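PDB 3SD7: putative phosphatase from Clostridium difficile, which is probably a hydrolase of the haloacid dehalogenase family that removes phosphate groups from its substrate. Local coordinates for residues I31-L36 and Y174-C179; N109-N114 and R145-D150; E113-I118 and E233-I238; L129-S134 and K154-S159. All coordinates share one frame; numbering follows the deposited sequence. Where two conformers were deposited one is given.

Contact 1 (I31-L36 and Y174-C179); sequences IVLFDL and YVLDLC
L33 and V175 meet tip to tip in the tightest part of this contact: L33 CD2 stands 3.5 Å from V175 CG1. With a first torsion of -70°, L33 has its CG beside its own backbone N, and its two methyls part from there. CD2 reaches V175, while CD1 lies 4.1 Å from L176 CD2, the leucine side chains crossing at about a right angle. L176 CD2 is shared, since I31, two residues earlier on the same face of the strand, touches the same methyl through CG2 at 4.1 Å. L176 leaves its helix at a slant and reaches the strand only with its end. L130 and V187, from the strands flanking 31-34, close this buried part.

Toward the end of helix 168-179 the fit relaxes. I31 CD1 comes no nearer than 4.4 Å to C179 CB, and C179 is already partly exposed. Y174 and D177 lie on the solvent side of the helix, whereas L178 turns to Y155 on the edge strand. Strand 31-34 and the helix segment run nearly antiparallel, 151° between their directions, with axes 10.7 Å apart at closest approach, a separation bridged by aliphatic side chains from both sides.

Beyond the strand the character changes. D35 OD1 accepts a hydrogen bond from the backbone N of L36 through its anti lone pair at 2.8 Å, and the carboxylate is also held by T133 and K168. The helix grips the strand through aliphatic carbons, without a hydrogen bond across the contact, and leaves the polar chemistry to the strand's C-terminal end, where D35 opens a sequence that fits the DxDx(T/V) pattern of haloacid dehalogenases.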
# COMPACT_ATOMS: atom_id res chain seq x y z
N ILE A 31 17.43 -5.74 5.52
CA ILE A 31 16.25 -4.98 5.92
C ILE A 31 15.37 -4.83 4.68
O ILE A 31 15.82 -4.27 3.67
CB ILE A 31 16.63 -3.57 6.52
CG1 ILE A 31 17.54 -3.74 7.76
CG2 ILE A 31 15.35 -2.75 6.81
CD1 ILE A 31 17.94 -2.41 8.44
N VAL A 32 14.12 -5.28 4.74
CA VAL A 32 13.22 -5.24 3.59
C VAL A 32 11.97 -4.48 3.99
O VAL A 32 11.30 -4.84 4.98
CB VAL A 32 12.80 -6.62 3.12
CG1 VAL A 32 11.97 -6.54 1.82
CG2 VAL A 32 14.05 -7.54 2.94
N LEU A 33 11.70 -3.40 3.28
CA LEU A 33 10.53 -2.59 3.51
C LEU A 33 9.48 -2.94 2.47
O LEU A 33 9.80 -3.16 1.30
CB LEU A 33 10.83 -1.11 3.41
CG LEU A 33 11.67 -0.47 4.48
CD1 LEU A 33 13.11 -0.92 4.41
CD2 LEU A 33 11.56 1.06 4.37
N PHE A 34 8.23 -2.97 2.90
CA PHE A 34 7.11 -3.22 2.04
C PHE A 34 6.03 -2.13 2.13
O PHE A 34 5.71 -1.68 3.21
CB PHE A 34 6.38 -4.53 2.40
CG PHE A 34 7.17 -5.77 2.16
CD1 PHE A 34 6.98 -6.51 0.99
CD2 PHE A 34 8.05 -6.26 3.13
CE1 PHE A 34 7.67 -7.66 0.77
CE2 PHE A 34 8.76 -7.45 2.89
CZ PHE A 34 8.56 -8.13 1.73
N ASP A 35 5.49 -1.72 0.99
CA ASP A 35 4.27 -0.92 0.99
C ASP A 35 3.13 -1.94 1.31
O ASP A 35 3.36 -3.16 1.35
CB ASP A 35 4.08 -0.20 -0.33
CG ASP A 35 3.25 1.10 -0.17
OD1 ASP A 35 2.30 1.11 0.62
OD2 ASP A 35 3.59 2.13 -0.82
N LEU A 36 1.93 -1.46 1.54
CA LEU A 36 0.81 -2.32 1.93
C LEU A 36 -0.12 -2.64 0.77
O LEU A 36 -0.02 -3.72 0.16
CB LEU A 36 0.04 -1.67 3.09
CG LEU A 36 -1.10 -2.54 3.63
CD1 LEU A 36 -0.58 -3.68 4.51
CD2 LEU A 36 -2.04 -1.66 4.42
N TYR A 174 11.58 7.38 8.31
CA TYR A 174 11.12 7.18 9.69
C TYR A 174 11.38 5.76 10.17
O TYR A 174 11.91 5.54 11.24
CB TYR A 174 9.62 7.54 9.84
CG TYR A 174 9.05 7.19 11.21
CD1 TYR A 174 9.32 7.98 12.32
CD2 TYR A 174 8.27 6.07 11.39
CE1 TYR A 174 8.81 7.64 13.58
CE2 TYR A 174 7.77 5.73 12.64
CZ TYR A 174 8.04 6.50 13.71
OH TYR A 174 7.51 6.13 14.95
N VAL A 175 11.03 4.78 9.34
CA VAL A 175 11.13 3.41 9.75
C VAL A 175 12.59 2.93 9.80
O VAL A 175 12.97 2.18 10.69
CB VAL A 175 10.10 2.57 8.92
CG1 VAL A 175 10.73 2.04 7.64
CG2 VAL A 175 9.49 1.51 9.75
N LEU A 176 13.44 3.41 8.88
CA LEU A 176 14.88 3.11 8.97
C LEU A 176 15.52 3.75 10.20
O LEU A 176 16.43 3.17 10.82
CB LEU A 176 15.62 3.61 7.73
CG LEU A 176 15.36 2.85 6.45
CD1 LEU A 176 16.24 3.49 5.37
CD2 LEU A 176 15.67 1.35 6.61
N ASP A 177 15.07 4.95 10.56
CA ASP A 177 15.63 5.60 11.73
C ASP A 177 15.32 4.76 12.98
O ASP A 177 16.13 4.72 13.88
CB ASP A 177 15.13 7.03 11.87
CG ASP A 177 15.73 7.98 10.81
OD1 ASP A 177 16.71 7.61 10.14
OD2 ASP A 177 15.22 9.10 10.68
N LEU A 178 14.18 4.08 13.02
CA LEU A 178 13.82 3.24 14.17
C LEU A 178 14.75 2.04 14.30
O LEU A 178 14.94 1.52 15.40
CB LEU A 178 12.39 2.70 14.07
CG LEU A 178 11.25 3.71 14.12
CD1 LEU A 178 9.93 2.99 13.85
CD2 LEU A 178 11.25 4.50 15.46
N CYS A 179 15.33 1.61 13.18
CA CYS A 179 16.21 0.46 13.14
C CYS A 179 17.64 0.84 13.35
O CYS A 179 18.49 -0.06 13.45
CB CYS A 179 16.09 -0.26 11.81
SG CYS A 179 14.45 -1.06 11.62

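Contact 2 (N109-N114 and R145-D150); sequences NKIYEN and RYFDID
The F147 ring lies flat against I111, whose CB sits 3.9 Å from the ring centroid and only 12° off the normal, a CH-pi contact over the face. I111 holds CG1 anti to its backbone N (chi1 -175°), which sends CG1 and CD1 onward toward I149 and leaves CG2 wedged between N and the carbonyl carbon, 3.8 Å from F147 CD1. The two side chains slide past each other in opposite directions. Beyond the ring, I111 CD1 meets I149 CD1 tip to tip at 3.8 Å. I149 has its CG1 branch between backbone N and carbonyl carbon, and that bearing makes its CD1 the end that faces I111.

The opposite face of F147 is covered by Y146, with CD2 3.6 Å above the plane, so the phenyl group is sandwiched between a strand residue and its own neighbour. Its far rim points at the backbone: N109 O lies near the ring plane, 3.4 Å from F147 CZ, and N109 CB is 4.0 Å from F147 CE2.

F147 can take this place because helix 137-146 stops here in a Schellman motif. D148, with positive phi, is the C-prime residue; its N bonds to R145 O at 3.0 Å, and I149 N returns to L144 O. The turn presents F147 and I149 together to I111. Strand 110-111 pairs with 41-42, and T41 also touches F147. No hydrogen bond crosses the contact: hydrophobic burial and ring-face dispersion hold it, while the ring-edge hydrogens, slightly positive, probably make a mildly favourable approach to the N109 carbonyl.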
# COMPACT_ATOMS: atom_id res chain seq x y z
N ASN A 109 -10.35 -6.85 2.57
CA ASN A 109 -9.08 -6.89 1.86
C ASN A 109 -8.76 -8.34 1.54
O ASN A 109 -9.32 -9.27 2.18
CB ASN A 109 -7.92 -6.35 2.72
CG ASN A 109 -8.10 -4.92 3.16
OD1 ASN A 109 -7.60 -4.00 2.51
ND2 ASN A 109 -8.83 -4.71 4.27
N LYS A 110 -7.88 -8.56 0.58
CA LYS A 110 -7.44 -9.89 0.21
C LYS A 110 -5.93 -9.94 0.18
O LYS A 110 -5.29 -9.16 -0.54
CB LYS A 110 -7.95 -10.20 -1.18
CG LYS A 110 -7.87 -11.66 -1.64
CD LYS A 110 -8.50 -11.77 -3.03
CE LYS A 110 -8.49 -13.17 -3.61
NZ LYS A 110 -9.25 -13.20 -4.90
N ILE A 111 -5.34 -10.87 0.90
CA ILE A 111 -3.89 -10.99 0.90
C ILE A 111 -3.47 -11.61 -0.43
O ILE A 111 -4.14 -12.50 -0.94
CB ILE A 111 -3.38 -11.78 2.13
CG1 ILE A 111 -1.87 -11.78 2.19
CG2 ILE A 111 -3.94 -13.21 2.14
CD1 ILE A 111 -1.32 -12.24 3.58
N TYR A 112 -2.36 -11.14 -1.00
CA TYR A 112 -1.92 -11.70 -2.27
C TYR A 112 -1.49 -13.14 -2.07
O TYR A 112 -0.86 -13.49 -1.07
CB TYR A 112 -0.85 -10.85 -2.94
CG TYR A 112 -1.41 -9.58 -3.48
CD1 TYR A 112 -2.18 -9.58 -4.63
CD2 TYR A 112 -1.19 -8.35 -2.85
CE1 TYR A 112 -2.73 -8.40 -5.14
CE2 TYR A 112 -1.75 -7.15 -3.35
CZ TYR A 112 -2.52 -7.21 -4.51
OH TYR A 112 -3.09 -6.09 -5.05
N GLU A 113 -1.86 -13.99 -3.02
CA GLU A 113 -1.51 -15.38 -2.94
C GLU A 113 0.01 -15.52 -2.78
O GLU A 113 0.77 -14.86 -3.48
CB GLU A 113 -1.95 -16.11 -4.21
CG GLU A 113 -2.07 -17.55 -4.02
CD GLU A 113 -3.29 -17.92 -3.19
OE1 GLU A 113 -3.23 -18.96 -2.53
OE2 GLU A 113 -4.31 -17.18 -3.19
N ASN A 114 0.40 -16.36 -1.84
CA ASN A 114 1.81 -16.73 -1.52
C ASN A 114 2.60 -15.72 -0.70
O ASN A 114 3.75 -15.98 -0.35
CB ASN A 114 2.58 -17.10 -2.79
CG ASN A 114 1.89 -18.21 -3.58
OD1 ASN A 114 1.42 -19.20 -3.00
ND2 ASN A 114 1.82 -18.06 -4.91
N ARG A 145 -2.78 -7.48 11.17
CA ARG A 145 -3.29 -8.29 12.26
C ARG A 145 -4.39 -9.25 11.76
O ARG A 145 -4.39 -10.44 12.11
CB ARG A 145 -3.80 -7.39 13.37
CG ARG A 145 -2.74 -6.76 14.19
CD ARG A 145 -3.31 -5.76 15.19
NE ARG A 145 -2.34 -5.48 16.22
CZ ARG A 145 -2.29 -6.08 17.41
NH1 ARG A 145 -3.16 -7.01 17.78
NH2 ARG A 145 -1.34 -5.74 18.25
N TYR A 146 -5.31 -8.77 10.90
CA TYR A 146 -6.41 -9.59 10.34
C TYR A 146 -5.92 -10.83 9.59
O TYR A 146 -6.58 -11.90 9.63
CB TYR A 146 -7.27 -8.71 9.40
CG TYR A 146 -8.42 -9.40 8.69
CD1 TYR A 146 -9.70 -9.37 9.22
CD2 TYR A 146 -8.23 -10.04 7.47
CE1 TYR A 146 -10.76 -9.97 8.58
CE2 TYR A 146 -9.29 -10.66 6.81
CZ TYR A 146 -10.56 -10.62 7.37
OH TYR A 146 -11.62 -11.22 6.73
N PHE A 147 -4.78 -10.69 8.90
CA PHE A 147 -4.15 -11.79 8.13
C PHE A 147 -3.09 -12.56 8.87
O PHE A 147 -2.42 -13.43 8.30
CB PHE A 147 -3.61 -11.28 6.79
CG PHE A 147 -4.69 -10.92 5.84
CD1 PHE A 147 -5.51 -11.90 5.30
CD2 PHE A 147 -4.91 -9.60 5.49
CE1 PHE A 147 -6.53 -11.56 4.44
CE2 PHE A 147 -5.92 -9.26 4.63
CZ PHE A 147 -6.73 -10.23 4.10
N ASP A 148 -2.93 -12.25 10.15
CA ASP A 148 -1.98 -12.91 11.02
C ASP A 148 -0.54 -12.80 10.49
O ASP A 148 0.27 -13.70 10.65
CB ASP A 148 -2.38 -14.39 11.22
CG ASP A 148 -1.68 -15.04 12.40
OD1 ASP A 148 -1.26 -14.32 13.34
OD2 ASP A 148 -1.53 -16.28 12.38
N ILE A 149 -0.22 -11.66 9.87
CA ILE A 149 1.14 -11.45 9.37
C ILE A 149 1.86 -10.26 10.08
O ILE A 149 3.02 -10.02 9.81
CB ILE A 149 1.21 -11.29 7.82
CG1 ILE A 149 0.37 -10.11 7.35
CG2 ILE A 149 0.78 -12.62 7.17
CD1 ILE A 149 0.53 -9.79 5.81
N ASP A 150 1.14 -9.56 10.97
CA ASP A 150 1.71 -8.48 11.77
C ASP A 150 2.97 -8.95 12.48
O ASP A 150 3.98 -8.23 12.56
CB ASP A 150 0.68 -8.04 12.82
CG ASP A 150 1.26 -7.06 13.82
OD1 ASP A 150 1.76 -6.02 13.40
OD2 ASP A 150 1.20 -7.32 15.05

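Contact 3 (E113-I118 and E233-I238); sequences ENMKEI and ESIKDI
E117 and E233 cross at about a right angle and bring their carboxylates together, the planes turned 54° apart and E117 OE2 only 3.0 Å from E233 OE1. Both atoms are acceptors, so the closeness needs compensation. K236 supplies some of it: its NZ makes a salt bridge of 2.8 Å to E233 OE2, with poor hydrogen-bond geometry, and stays 4.0 Å from E117 OE2, beyond a salt bridge. A proton held on one of the glutamates might also ease the encounter. E117 extends straight outward with CG anti to its backbone N (chi1 162°), whereas E233 is bent at chi2, which swings its carboxylate back over the other segment.

N114 stands across E233, amide and carboxylate planes 43° apart, its CG 3.4 Å from E233 OE1. Its side chain makes no capping bond at the N-cap position it occupies. Instead ND2 donates to a water at 3.2 Å that also accepts from the backbone N of E233, bridging the segments where no direct hydrogen bond exists.

Beside this polar cluster the approach is aliphatic. I118 CG2 rests 3.7 Å from K236 CG, the lysine's hydrocarbon stem crossing the isoleucine obliquely. Deeper still, M115, bent at chi2 and chi3, brings CE round to I235 CD1 at 4.0 Å, the two chains nearly perpendicular; Y212 touches both residues.

The pairing joins the N-terminal turn of helix 115-124 to segment 233-238, which leads into the C-terminal helix 235-239. Both lie on the V32 and F34 side of the parallel sheet, one helical layer of the three-layer alpha/beta core that haloacid dehalogenase hydrolases share.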
# COMPACT_ATOMS: atom_id res chain seq x y z
N GLU A 113 -1.86 -13.99 -3.02
CA GLU A 113 -1.51 -15.38 -2.94
C GLU A 113 0.01 -15.52 -2.78
O GLU A 113 0.77 -14.86 -3.48
CB GLU A 113 -1.95 -16.11 -4.21
CG GLU A 113 -2.07 -17.55 -4.02
CD GLU A 113 -3.29 -17.92 -3.19
OE1 GLU A 113 -3.23 -18.96 -2.53
OE2 GLU A 113 -4.31 -17.18 -3.19
N ASN A 114 0.40 -16.36 -1.84
CA ASN A 114 1.81 -16.73 -1.52
C ASN A 114 2.60 -15.72 -0.70
O ASN A 114 3.75 -15.98 -0.35
CB ASN A 114 2.58 -17.10 -2.79
CG ASN A 114 1.89 -18.21 -3.58
OD1 ASN A 114 1.42 -19.20 -3.00
ND2 ASN A 114 1.82 -18.06 -4.91
N MET A 115 1.97 -14.60 -0.38
CA MET A 115 2.69 -13.57 0.37
C MET A 115 3.00 -14.05 1.79
O MET A 115 4.14 -13.88 2.27
CB MET A 115 1.92 -12.27 0.38
CG MET A 115 2.70 -11.14 1.07
SD MET A 115 4.40 -10.84 0.53
CE MET A 115 4.11 -10.02 -1.07
N LYS A 116 2.04 -14.72 2.44
CA LYS A 116 2.32 -15.18 3.81
C LYS A 116 3.55 -16.10 3.82
O LYS A 116 4.44 -15.96 4.67
CB LYS A 116 1.09 -15.80 4.46
CG LYS A 116 1.22 -15.98 5.95
CD LYS A 116 -0.03 -16.59 6.54
CE LYS A 116 -0.01 -16.49 8.06
NZ LYS A 116 1.22 -17.08 8.66
N GLU A 117 3.62 -17.04 2.88
CA GLU A 117 4.77 -17.93 2.74
C GLU A 117 6.09 -17.17 2.55
O GLU A 117 7.09 -17.50 3.20
CB GLU A 117 4.59 -18.93 1.58
CG GLU A 117 5.94 -19.56 1.12
CD GLU A 117 5.83 -20.38 -0.16
OE1 GLU A 117 5.01 -21.32 -0.18
OE2 GLU A 117 6.59 -20.10 -1.13
N ILE A 118 6.12 -16.16 1.67
CA ILE A 118 7.39 -15.48 1.45
C ILE A 118 7.79 -14.67 2.69
O ILE A 118 8.96 -14.64 3.05
CB ILE A 118 7.46 -14.65 0.14
CG1 ILE A 118 6.73 -13.37 0.27
CG2 ILE A 118 7.08 -15.50 -1.12
CD1 ILE A 118 7.53 -12.32 1.01
N GLU A 233 5.87 -14.85 -5.78
CA GLU A 233 6.91 -15.87 -5.65
C GLU A 233 8.29 -15.41 -6.14
O GLU A 233 9.31 -15.83 -5.58
CB GLU A 233 6.50 -17.17 -6.37
CG GLU A 233 5.45 -18.04 -5.62
CD GLU A 233 5.93 -18.61 -4.26
OE1 GLU A 233 5.14 -19.31 -3.59
OE2 GLU A 233 7.08 -18.35 -3.86
N SER A 234 8.32 -14.57 -7.16
CA SER A 234 9.59 -14.06 -7.69
C SER A 234 10.36 -13.16 -6.70
O SER A 234 11.55 -12.95 -6.89
CB SER A 234 9.37 -13.32 -9.00
OG SER A 234 9.02 -14.23 -10.01
N ILE A 235 9.68 -12.62 -5.68
CA ILE A 235 10.36 -11.82 -4.65
C ILE A 235 11.48 -12.65 -3.97
O ILE A 235 12.57 -12.13 -3.72
CB ILE A 235 9.35 -11.27 -3.62
CG1 ILE A 235 8.46 -10.22 -4.30
CG2 ILE A 235 10.07 -10.65 -2.41
CD1 ILE A 235 7.27 -9.75 -3.49
N LYS A 236 11.21 -13.94 -3.74
CA LYS A 236 12.19 -14.89 -3.15
C LYS A 236 13.51 -14.96 -3.89
O LYS A 236 14.57 -15.12 -3.29
CB LYS A 236 11.66 -16.34 -3.19
CG LYS A 236 10.36 -16.63 -2.48
CD LYS A 236 10.03 -18.13 -2.56
CE LYS A 236 9.97 -18.65 -3.98
NZ LYS A 236 9.35 -20.01 -4.05
N ASP A 237 13.42 -14.91 -5.22
CA ASP A 237 14.59 -15.04 -6.07
C ASP A 237 15.56 -13.87 -5.94
O ASP A 237 16.76 -14.02 -6.19
CB ASP A 237 14.16 -15.22 -7.54
CG ASP A 237 13.17 -16.37 -7.73
OD1 ASP A 237 13.13 -17.29 -6.89
OD2 ASP A 237 12.42 -16.35 -8.73
N ILE A 238 15.03 -12.71 -5.54
CA ILE A 238 15.83 -11.49 -5.37
C ILE A 238 16.32 -11.34 -3.93
O ILE A 238 17.47 -10.95 -3.68
CB ILE A 238 14.97 -10.24 -5.71
CG1 ILE A 238 14.60 -10.26 -7.21
CG2 ILE A 238 15.70 -8.94 -5.38
CD1 ILE A 238 13.65 -9.22 -7.57
O HOH W 1 3.02 -15.92 -6.94

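Contact 4 (L129-S134 and K154-S159); sequences LLVATS and KYIAGS
Backbone hydrogen bonds stitch V131 to its neighbours on strand 155-159: V131 N donates to Y155 O at 3.1 Å, and V131 O accepts from A157 N at 2.9 Å. T133 N continues the pattern to A157 O (3.0 Å), and K154 N to L129 O starts it (2.9 Å). The hydroxyl of T133 turns instead to D35, on the neighbouring strand's C-terminal side. At the far end a side chain takes over. S159 OG, set between its own N and carbonyl carbon, donates to S134 O at 2.7 Å.

A weaker CA-H...O contact comes from G158, whose CA lies 3.2 Å from T133 O, almost straight at 159°.

Apolar contacts divide between the faces. L130 and Y155 lie side by side on the face under helix 168-179, L130 CD2 3.9 Å from Y155 CD2; V131 CB meets I156 CG2 at 4.1 Å on the other, under helix 137-146.

Strand 128-133, helix 137-146 and strand 155-159 form a beta-alpha-beta crossover, which explains the parallel pairing and leaves 155-159 as an edge of the Rossmann-like sheet of haloacid dehalogenase enzymes.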
# COMPACT_ATOMS: atom_id res chain seq x y z
N LEU A 129 11.86 -7.06 8.61
CA LEU A 129 10.79 -6.69 7.69
C LEU A 129 10.05 -5.50 8.28
O LEU A 129 9.70 -5.47 9.49
CB LEU A 129 9.84 -7.86 7.49
CG LEU A 129 10.50 -9.20 7.12
CD1 LEU A 129 9.42 -10.27 6.88
CD2 LEU A 129 11.38 -9.04 5.88
N LEU A 130 9.82 -4.51 7.44
CA LEU A 130 9.14 -3.29 7.85
C LEU A 130 8.04 -2.95 6.87
O LEU A 130 8.12 -3.28 5.69
CB LEU A 130 10.14 -2.14 7.86
CG LEU A 130 11.46 -2.30 8.64
CD1 LEU A 130 12.42 -1.11 8.38
CD2 LEU A 130 11.19 -2.48 10.12
N VAL A 131 7.02 -2.22 7.34
CA VAL A 131 6.00 -1.67 6.45
C VAL A 131 6.15 -0.16 6.43
O VAL A 131 6.27 0.45 7.50
CB VAL A 131 4.56 -2.06 6.86
CG1 VAL A 131 3.51 -1.28 6.05
CG2 VAL A 131 4.36 -3.56 6.67
N ALA A 132 6.22 0.41 5.23
CA ALA A 132 6.26 1.85 5.02
C ALA A 132 5.19 2.15 3.98
O ALA A 132 5.33 1.80 2.81
CB ALA A 132 7.67 2.31 4.55
N THR A 133 4.13 2.81 4.41
CA THR A 133 2.96 3.04 3.58
C THR A 133 2.36 4.42 3.80
O THR A 133 2.61 5.07 4.83
CB THR A 133 1.92 1.95 3.89
OG1 THR A 133 0.76 2.09 3.06
CG2 THR A 133 1.48 1.98 5.38
N SER A 134 1.61 4.87 2.79
CA SER A 134 0.87 6.12 2.88
C SER A 134 -0.50 5.85 3.53
O SER A 134 -1.17 6.80 3.93
CB SER A 134 0.69 6.76 1.48
OG SER A 134 1.94 7.17 0.92
N LYS A 154 8.84 -5.89 12.20
CA LYS A 154 9.38 -5.22 13.38
C LYS A 154 8.67 -3.92 13.65
O LYS A 154 8.32 -3.65 14.81
CB LYS A 154 10.87 -5.01 13.25
CG LYS A 154 11.52 -4.50 14.53
CD LYS A 154 13.05 -4.50 14.44
CE LYS A 154 13.71 -4.03 15.74
NZ LYS A 154 13.43 -4.88 16.95
N TYR A 155 8.49 -3.11 12.60
CA TYR A 155 7.82 -1.82 12.71
C TYR A 155 6.89 -1.66 11.54
O TYR A 155 7.16 -2.16 10.42
CB TYR A 155 8.81 -0.66 12.73
CG TYR A 155 9.75 -0.68 13.90
CD1 TYR A 155 9.28 -0.56 15.18
CD2 TYR A 155 11.10 -0.83 13.70
CE1 TYR A 155 10.17 -0.57 16.27
CE2 TYR A 155 11.99 -0.85 14.74
CZ TYR A 155 11.52 -0.73 16.03
OH TYR A 155 12.39 -0.77 17.09
N ILE A 156 5.79 -0.96 11.78
CA ILE A 156 4.77 -0.68 10.76
C ILE A 156 4.52 0.81 10.87
O ILE A 156 4.15 1.31 11.96
CB ILE A 156 3.47 -1.47 11.03
CG1 ILE A 156 3.71 -2.98 10.84
CG2 ILE A 156 2.31 -0.96 10.14
CD1 ILE A 156 2.62 -3.87 11.52
N ALA A 157 4.76 1.53 9.77
CA ALA A 157 4.62 2.97 9.68
C ALA A 157 3.77 3.41 8.50
O ALA A 157 4.09 3.13 7.35
CB ALA A 157 5.98 3.64 9.57
N GLY A 158 2.67 4.09 8.83
CA GLY A 158 1.77 4.69 7.86
C GLY A 158 1.54 6.15 8.20
O GLY A 158 2.35 6.79 8.90
N SER A 159 0.44 6.69 7.69
CA SER A 159 0.08 8.05 7.95
C SER A 159 -0.86 8.13 9.16
O SER A 159 -1.30 7.13 9.71
CB SER A 159 -0.60 8.64 6.71
OG SER A 159 -1.70 7.87 6.32

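How the contacts relate
Contacts 1 and 4 are neighbours, centres 6 Å apart, on one sheet: F34 N lies 2.8 Å from L130 O, a probable hydrogen bond, and helix 168-179 follows strand 155-159. Contacts 2 and 3 share E113 and N114, with centres 13 Å apart, and I149 packs on K116 between them. Helix 137-146, which ends in contact 2, is the crossover linking the two strands of contact 4. The sodium ion, bound by D37 and D192, lies about 12 Å from the L33 side chain and about 11 Å from those of N109 and M115. Strand 31-34, in the sheet that contacts 1 and 4 share, leads at its C-terminal end toward this site, probably the active site.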